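Local coordinates for 50S ribosomal protein L16 arginine hydroxylase (Escherichia coli, PDB 4CCL) that hydroxylates an arginine side chain of ribosomal protein uL16, using iron(II), oxygen and 2-oxoglutarate, at residues I133-V144 and H187-Y198. Sequence-based numbering, arbitrary orientation. Where two conformers were deposited one is given.
Sequences IIQGTGRRRWRV and HEGYALENAMNY. With SO4 (sulfate ion), chain L.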
ATOM      1  N   ILE B 133      -4.741  19.273 -28.451  1.00 41.86           N
ATOM      2  CA  ILE B 133      -4.676  18.515 -29.693  1.00 46.48           C
ATOM      3  C   ILE B 133      -4.314  19.421 -30.866  1.00 50.96           C
ATOM      4  O   ILE B 133      -5.104  20.263 -31.289  1.00 49.85           O
ATOM      5  CB  ILE B 133      -5.988  17.767 -29.978  1.00 47.33           C
ATOM      6  CG1 ILE B 133      -6.352  16.876 -28.787  1.00 39.63           C
ATOM      7  CG2 ILE B 133      -5.858  16.946 -31.247  1.00 48.61           C
ATOM      8  CD1 ILE B 133      -7.723  16.231 -28.887  1.00 40.42           C
ATOM      9  N   ILE B 134      -3.108  19.224 -31.385  1.00 46.35           N
ATOM     10  CA  ILE B 134      -2.546  20.064 -32.432  1.00 43.51           C
ATOM     11  C   ILE B 134      -2.766  19.444 -33.804  1.00 50.55           C
ATOM     12  O   ILE B 134      -2.352  18.313 -34.058  1.00 52.20           O
ATOM     13  CB  ILE B 134      -1.029  20.250 -32.226  1.00 39.52           C
ATOM     14  CG1 ILE B 134      -0.738  20.766 -30.816  1.00 38.50           C
ATOM     15  CG2 ILE B 134      -0.454  21.189 -33.276  1.00 42.90           C
ATOM     16  CD1 ILE B 134       0.710  20.607 -30.394  1.00 41.49           C
ATOM     17  N   GLN B 135      -3.415  20.192 -34.690  1.00 53.01           N
ATOM     18  CA  GLN B 135      -3.612  19.735 -36.057  1.00 47.71           C
ATOM     19  C   GLN B 135      -2.337  19.902 -36.876  1.00 52.59           C
ATOM     20  O   GLN B 135      -1.767  20.991 -36.943  1.00 53.87           O
ATOM     21  CB  GLN B 135      -4.768  20.483 -36.723  1.00 47.08           C
ATOM     22  CG  GLN B 135      -5.011  20.082 -38.175  1.00 49.68           C
ATOM     23  CD  GLN B 135      -5.502  18.653 -38.316  1.00 54.65           C
ATOM     24  OE1 GLN B 135      -6.400  18.221 -37.594  1.00 59.62           O
ATOM     25  NE2 GLN B 135      -4.909  17.911 -39.245  1.00 53.08           N
ATOM     26  N   GLY B 136      -1.901  18.805 -37.487  1.00 48.74           N
ATOM     27  CA  GLY B 136      -0.769  18.793 -38.396  1.00 46.29           C
ATOM     28  C   GLY B 136      -1.260  18.832 -39.831  1.00 57.09           C
ATOM     29  O   GLY B 136      -2.267  19.476 -40.126  1.00 60.39           O
ATOM     30  N   THR B 137      -0.537  18.163 -40.726  1.00 53.25           N
ATOM     31  CA  THR B 137      -0.948  18.059 -42.122  1.00 64.93           C
ATOM     32  C   THR B 137      -2.349  17.475 -42.231  1.00 69.43           C
ATOM     33  O   THR B 137      -2.742  16.630 -41.428  1.00 68.44           O
ATOM     34  CB  THR B 137      -0.016  17.133 -42.929  1.00 70.05           C
ATOM     35  OG1 THR B 137      -0.188  15.780 -42.486  1.00 74.60           O
ATOM     36  CG2 THR B 137       1.435  17.540 -42.764  1.00 73.01           C
ATOM     37  N   GLY B 138      -3.099  17.932 -43.227  1.00 64.12           N
ATOM     38  CA  GLY B 138      -4.439  17.433 -43.461  1.00 58.94           C
ATOM     39  C   GLY B 138      -5.481  18.150 -42.634  1.00 56.07           C
ATOM     40  O   GLY B 138      -5.230  19.237 -42.113  1.00 53.71           O
ATOM     41  N   ARG B 139      -6.662  17.547 -42.527  1.00 53.60           N
ATOM     42  CA  ARG B 139      -7.757  18.133 -41.760  1.00 51.85           C
ATOM     43  C   ARG B 139      -8.589  17.079 -41.040  1.00 52.12           C
ATOM     44  O   ARG B 139      -8.755  15.959 -41.527  1.00 53.69           O
ATOM     45  CB  ARG B 139      -8.670  18.971 -42.664  1.00 56.03           C
ATOM     46  CG  ARG B 139      -8.043  20.254 -43.183  1.00 69.76           C
ATOM     47  CD  ARG B 139      -9.050  21.138 -43.894  1.00 82.70           C
ATOM     48  NE  ARG B 139      -9.834  20.405 -44.880  1.00 92.33           N
ATOM     49  CZ  ARG B 139     -11.144  20.206 -44.790  1.00 92.89           C
ATOM     50  NH1 ARG B 139     -11.821  20.695 -43.758  1.00 84.53           N
ATOM     51  NH2 ARG B 139     -11.778  19.523 -45.734  1.00 95.72           N
ATOM     52  N   ARG B 140      -9.109  17.448 -39.875  1.00 49.22           N
ATOM     53  CA  ARG B 140     -10.011  16.581 -39.131  1.00 54.77           C
ATOM     54  C   ARG B 140     -11.206  17.365 -38.630  1.00 51.70           C
ATOM     55  O   ARG B 140     -11.117  18.567 -38.373  1.00 43.72           O
ATOM     56  CB  ARG B 140      -9.306  15.940 -37.936  1.00 58.21           C
ATOM     57  CG  ARG B 140      -8.029  15.220 -38.283  1.00 59.07           C
ATOM     58  CD  ARG B 140      -7.498  14.433 -37.108  1.00 55.72           C
ATOM     59  NE  ARG B 140      -8.131  13.123 -36.992  1.00 53.66           N
ATOM     60  CZ  ARG B 140      -8.069  12.363 -35.906  1.00 58.94           C
ATOM     61  NH1 ARG B 140      -7.415  12.790 -34.833  1.00 57.80           N
ATOM     62  NH2 ARG B 140      -8.668  11.180 -35.884  1.00 60.94           N
ATOM     63  N   ARG B 141     -12.329  16.673 -38.505  1.00 50.75           N
ATOM     64  CA  ARG B 141     -13.485  17.221 -37.831  1.00 45.20           C
ATOM     65  C   ARG B 141     -13.397  16.817 -36.370  1.00 50.02           C
ATOM     66  O   ARG B 141     -13.320  15.627 -36.053  1.00 64.87           O
ATOM     67  CB  ARG B 141     -14.774  16.686 -38.448  1.00 49.27           C
ATOM     68  CG  ARG B 141     -16.041  17.204 -37.789  1.00 54.67           C
ATOM     69  CD  ARG B 141     -17.261  16.554 -38.412  1.00 60.54           C
ATOM     70  NE  ARG B 141     -18.510  17.020 -37.819  1.00 64.61           N
ATOM     71  CZ  ARG B 141     -19.705  16.536 -38.139  1.00 62.78           C
ATOM     72  NH1 ARG B 141     -19.807  15.573 -39.042  1.00 62.27           N
ATOM     73  NH2 ARG B 141     -20.796  17.013 -37.555  1.00 63.25           N
ATOM     74  N   TRP B 142     -13.376  17.817 -35.496  1.00 43.16           N
ATOM     75  CA  TRP B 142     -13.370  17.609 -34.058  1.00 49.79           C
ATOM     76  C   TRP B 142     -14.664  18.099 -33.423  1.00 53.80           C
ATOM     77  O   TRP B 142     -15.183  19.175 -33.753  1.00 59.06           O
ATOM     78  CB  TRP B 142     -12.164  18.287 -33.403  1.00 46.08           C
ATOM     79  CG  TRP B 142     -10.949  17.423 -33.396  1.00 50.10           C
ATOM     80  CD1 TRP B 142      -9.876  17.515 -34.224  1.00 50.98           C
ATOM     81  CD2 TRP B 142     -10.699  16.310 -32.515  1.00 51.74           C
ATOM     82  NE1 TRP B 142      -8.961  16.535 -33.914  1.00 50.12           N
ATOM     83  CE2 TRP B 142      -9.431  15.797 -32.892  1.00 51.88           C
ATOM     84  CE3 TRP B 142     -11.403  15.720 -31.477  1.00 52.10           C
ATOM     85  CZ2 TRP B 142      -8.878  14.697 -32.225  1.00 54.23           C
ATOM     86  CZ3 TRP B 142     -10.841  14.633 -30.828  1.00 51.88           C
ATOM     87  CH2 TRP B 142      -9.588  14.134 -31.209  1.00 52.39           C
ATOM     88  N   ARG B 143     -15.169  17.279 -32.509  1.00 52.70           N
ATOM     89  CA  ARG B 143     -16.408  17.533 -31.802  1.00 48.06           C
ATOM     90  C   ARG B 143     -16.197  17.339 -30.304  1.00 51.22           C
ATOM     91  O   ARG B 143     -15.585  16.362 -29.876  1.00 49.02           O
ATOM     92  CB  ARG B 143     -17.515  16.605 -32.309  1.00 49.69           C
ATOM     93  CG  ARG B 143     -17.851  16.794 -33.786  1.00 51.75           C
ATOM     94  CD  ARG B 143     -18.902  15.805 -34.272  1.00 53.49           C
ATOM     95  NE  ARG B 143     -20.193  16.012 -33.624  1.00 63.62           N
ATOM     96  CZ  ARG B 143     -20.686  15.232 -32.668  1.00 70.41           C
ATOM     97  NH1 ARG B 143     -19.996  14.180 -32.247  1.00 72.68           N
ATOM     98  NH2 ARG B 143     -21.870  15.501 -32.136  1.00 71.64           N
ATOM     99  N   VAL B 144     -16.685  18.290 -29.515  1.00 55.47           N
ATOM    100  CA  VAL B 144     -16.624  18.194 -28.065  1.00 54.73           C
ATOM    101  C   VAL B 144     -18.006  18.463 -27.484  1.00 52.43           C
ATOM    102  O   VAL B 144     -18.651  19.454 -27.835  1.00 62.55           O
ATOM    103  CB  VAL B 144     -15.633  19.210 -27.464  1.00 51.72           C
ATOM    104  CG1 VAL B 144     -15.412  18.915 -25.987  1.00 41.08           C
ATOM    105  CG2 VAL B 144     -14.311  19.182 -28.217  1.00 43.54           C
ATOM    106  N   HIS B 187     -15.264  13.858 -26.296  1.00 53.81           N
ATOM    107  CA  HIS B 187     -14.802  14.373 -27.571  1.00 55.76           C
ATOM    108  C   HIS B 187     -14.573  13.252 -28.571  1.00 50.58           C
ATOM    109  O   HIS B 187     -14.305  12.110 -28.200  1.00 52.55           O
ATOM    110  CB  HIS B 187     -13.524  15.192 -27.389  1.00 57.15           C
ATOM    111  CG  HIS B 187     -12.444  14.467 -26.654  1.00 55.45           C
ATOM    112  ND1 HIS B 187     -12.347  14.471 -25.281  1.00 56.22           N
ATOM    113  CD2 HIS B 187     -11.410  13.714 -27.102  1.00 55.25           C
ATOM    114  CE1 HIS B 187     -11.303  13.751 -24.910  1.00 59.65           C
ATOM    115  NE2 HIS B 187     -10.718  13.280 -25.999  1.00 60.32           N
ATOM    116  N   GLU B 188     -14.697  13.594 -29.845  1.00 51.18           N
ATOM    117  CA  GLU B 188     -14.477  12.648 -30.918  1.00 57.16           C
ATOM    118  C   GLU B 188     -13.928  13.430 -32.088  1.00 57.24           C
ATOM    119  O   GLU B 188     -14.313  14.571 -32.301  1.00 60.13           O
ATOM    120  CB  GLU B 188     -15.796  11.995 -31.323  1.00 68.10           C
ATOM    121  CG  GLU B 188     -15.686  11.067 -32.518  1.00 74.23           C
ATOM    122  CD  GLU B 188     -17.014  10.458 -32.912  1.00 78.50           C
ATOM    123  OE1 GLU B 188     -18.062  11.067 -32.613  1.00 76.84           O
ATOM    124  OE2 GLU B 188     -17.007   9.365 -33.515  1.00 81.72           O
ATOM    125  N   GLY B 189     -13.041  12.825 -32.862  1.00 55.37           N
ATOM    126  CA  GLY B 189     -12.597  13.480 -34.069  1.00 60.06           C
ATOM    127  C   GLY B 189     -12.176  12.482 -35.115  1.00 60.06           C
ATOM    128  O   GLY B 189     -11.751  11.373 -34.794  1.00 54.08           O
ATOM    129  N   TYR B 190     -12.269  12.890 -36.374  1.00 58.31           N
ATOM    130  CA  TYR B 190     -11.987  11.973 -37.469  1.00 61.52           C
ATOM    131  C   TYR B 190     -11.457  12.703 -38.694  1.00 62.83           C
ATOM    132  O   TYR B 190     -11.801  13.857 -38.942  1.00 63.06           O
ATOM    133  CB  TYR B 190     -13.213  11.114 -37.810  1.00 63.91           C
ATOM    134  CG  TYR B 190     -14.388  11.860 -38.414  1.00 73.02           C
ATOM    135  CD1 TYR B 190     -14.458  12.090 -39.783  1.00 71.50           C
ATOM    136  CD2 TYR B 190     -15.436  12.310 -37.619  1.00 74.00           C
ATOM    137  CE1 TYR B 190     -15.528  12.761 -40.341  1.00 76.21           C
ATOM    138  CE2 TYR B 190     -16.516  12.983 -38.172  1.00 69.57           C
ATOM    139  CZ  TYR B 190     -16.554  13.206 -39.533  1.00 76.08           C
ATOM    140  OH  TYR B 190     -17.619  13.873 -40.095  1.00 78.40           O
ATOM    141  N   ALA B 191     -10.610  12.021 -39.453  1.00 58.04           N
ATOM    142  CA  ALA B 191      -9.935  12.636 -40.585  1.00 58.15           C
ATOM    143  C   ALA B 191     -10.881  12.911 -41.748  1.00 66.62           C
ATOM    144  O   ALA B 191     -11.738  12.093 -42.078  1.00 72.67           O
ATOM    145  CB  ALA B 191      -8.772  11.767 -41.041  1.00 58.01           C
ATOM    146  N   LEU B 192     -10.726  14.087 -42.348  1.00 67.50           N
ATOM    147  CA  LEU B 192     -11.371  14.400 -43.613  1.00 69.65           C
ATOM    148  C   LEU B 192     -10.348  14.093 -44.701  1.00 77.27           C
ATOM    149  O   LEU B 192     -10.566  13.212 -45.535  1.00 83.43           O
ATOM    150  CB  LEU B 192     -11.824  15.861 -43.644  1.00 65.10           C
ATOM    151  CG  LEU B 192     -12.837  16.225 -42.553  1.00 61.98           C
ATOM    152  CD1 LEU B 192     -13.419  17.614 -42.779  1.00 55.42           C
ATOM    153  CD2 LEU B 192     -13.943  15.183 -42.478  1.00 63.42           C
ATOM    154  N   GLU B 193      -9.243  14.831 -44.690  1.00 79.65           N
ATOM    155  CA  GLU B 193      -8.102  14.465 -45.515  0.50 81.01           C
ATOM    156  C   GLU B 193      -7.143  13.645 -44.656  1.00 83.29           C
ATOM    157  O   GLU B 193      -7.412  13.419 -43.476  1.00 82.38           O
ATOM    158  CB  GLU B 193      -7.414  15.702 -46.097  0.50 78.37           C
ATOM    159  CG  GLU B 193      -8.216  16.409 -47.187  0.50 75.41           C
ATOM    160  CD  GLU B 193      -8.986  17.609 -46.669  0.50 70.29           C
ATOM    161  OE1 GLU B 193      -8.343  18.626 -46.331  0.50 64.03           O
ATOM    162  OE2 GLU B 193     -10.232  17.536 -46.600  0.50 55.96           O
ATOM    163  N   ASN B 194      -6.046  13.171 -45.241  1.00 83.10           N
ATOM    164  CA  ASN B 194      -5.056  12.404 -44.489  1.00 71.30           C
ATOM    165  C   ASN B 194      -4.470  13.297 -43.407  1.00 73.25           C
ATOM    166  O   ASN B 194      -3.958  14.374 -43.697  1.00 78.61           O
ATOM    167  CB  ASN B 194      -3.935  11.924 -45.410  1.00 72.91           C
ATOM    168  CG  ASN B 194      -4.183  10.538 -45.971  1.00 76.44           C
ATOM    169  OD1 ASN B 194      -5.235   9.939 -45.751  1.00 77.51           O
ATOM    170  ND2 ASN B 194      -3.205  10.020 -46.706  1.00 80.45           N
ATOM    171  N   ALA B 195      -4.515  12.842 -42.160  1.00 66.29           N
ATOM    172  CA  ALA B 195      -4.280  13.752 -41.048  1.00 58.88           C
ATOM    173  C   ALA B 195      -3.264  13.294 -40.004  1.00 61.67           C
ATOM    174  O   ALA B 195      -3.137  12.105 -39.705  1.00 66.43           O
ATOM    175  CB  ALA B 195      -5.590  14.085 -40.382  1.00 57.54           C
HETATM  176  N   MSE B 196      -2.550  14.273 -39.457  1.00 57.05           N
HETATM  177  CA  MSE B 196      -1.630  14.063 -38.349  1.00 54.24           C
HETATM  178  C   MSE B 196      -2.050  14.926 -37.161  1.00 54.30           C
HETATM  179  O   MSE B 196      -2.227  16.138 -37.291  1.00 51.43           O
HETATM  180  CB  MSE B 196      -0.198  14.402 -38.770  1.00 51.88           C
HETATM  181  CG  MSE B 196       0.407  13.402 -39.739  1.00 62.38           C
HETATM  182 SE   MSE B 196       1.190  11.864 -38.828  1.00 84.10          SE
HETATM  183  CE  MSE B 196       3.013  12.528 -38.660  1.00 69.65           C
ATOM    184  N   ASN B 197      -2.223  14.290 -36.007  1.00 49.09           N
ATOM    185  CA  ASN B 197      -2.590  15.001 -34.789  1.00 48.41           C
ATOM    186  C   ASN B 197      -1.567  14.785 -33.686  1.00 51.08           C
ATOM    187  O   ASN B 197      -1.077  13.669 -33.486  1.00 54.87           O
ATOM    188  CB  ASN B 197      -3.980  14.579 -34.307  1.00 47.57           C
ATOM    189  CG  ASN B 197      -5.086  15.441 -34.885  1.00 53.31           C
ATOM    190  OD1 ASN B 197      -6.180  15.520 -34.327  1.00 59.86           O
ATOM    191  ND2 ASN B 197      -4.805  16.096 -36.006  1.00 54.38           N
ATOM    192  N   TYR B 198      -1.252  15.859 -32.971  1.00 49.74           N
ATOM    193  CA  TYR B 198      -0.258  15.795 -31.915  1.00 44.51           C
ATOM    194  C   TYR B 198      -0.903  16.165 -30.596  1.00 47.98           C
ATOM    195  O   TYR B 198      -1.216  17.325 -30.347  1.00 47.64           O
ATOM    196  CB  TYR B 198       0.889  16.760 -32.215  1.00 39.69           C
ATOM    197  CG  TYR B 198       1.478  16.583 -33.592  1.00 46.42           C
ATOM    198  CD1 TYR B 198       0.874  17.158 -34.705  1.00 43.53           C
ATOM    199  CD2 TYR B 198       2.628  15.831 -33.783  1.00 47.37           C
ATOM    200  CE1 TYR B 198       1.400  16.994 -35.967  1.00 41.45           C
ATOM    201  CE2 TYR B 198       3.166  15.662 -35.044  1.00 50.61           C
ATOM    202  CZ  TYR B 198       2.545  16.247 -36.131  1.00 51.92           C
ATOM    203  OH  TYR B 198       3.069  16.082 -37.389  1.00 54.82           O
TER
HETATM  204  S   SO4 L1375      -6.636  11.124 -31.707  1.00 68.78           S
HETATM  205  O1  SO4 L1375      -5.565  12.060 -32.035  1.00 62.68           O
HETATM  206  O2  SO4 L1375      -6.990  11.249 -30.296  1.00 74.15           O
HETATM  207  O3  SO4 L1375      -7.816  11.422 -32.512  1.00 75.26           O
HETATM  208  O4  SO4 L1375      -6.176   9.767 -31.984  1.00 65.34           O
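Asn197 spends every polar atom of its amide on neighbours. Its OD1 takes the indole N-H of Trp142 in the carbonyl plane (NE1 to OD1 3.0 Å), ring and amide lying 13° apart, and a second bond from Arg140 NH1, also 3.0 Å from Asn197 OD1, that drops in from above that plane. Its ND2 gives one N-H to Gln135 OE1, at 3.1 Å, and the other to Met196 O, which also accepts Gly136 N. A leucine in place of Asn197 would probably leave the buried Trp142 N-H and Gln135 OE1 without these mates and let the Arg140 guanidinium turn. That guanidinium, swung round by a bend at chi3 (84°), also sends NH1 to sulfate O3, 2.7 Å away; Ser114 holds the sulfate too. Both segments pass from one sheet to the other of the JmjC double-stranded beta-helix: Ile134 pairs with Tyr198 in one, Arg140-Val144 with His187-Ala191 in the other, both antiparallel. Arg140 is an inferred substrate-binding residue, and a sulfate here is consistent with an anion pocket near iron ligand His187. Gly189 CA sits 3.7 Å from the centroid of the six-membered ring of Trp142, whose opposite face meets Ile133 CD1. On the other side of the strand, Arg141 NH1 donates to Tyr190 OH, while its NH2 pairs with Asp170. At the turn, Arg139 NH1 pairs with Glu172.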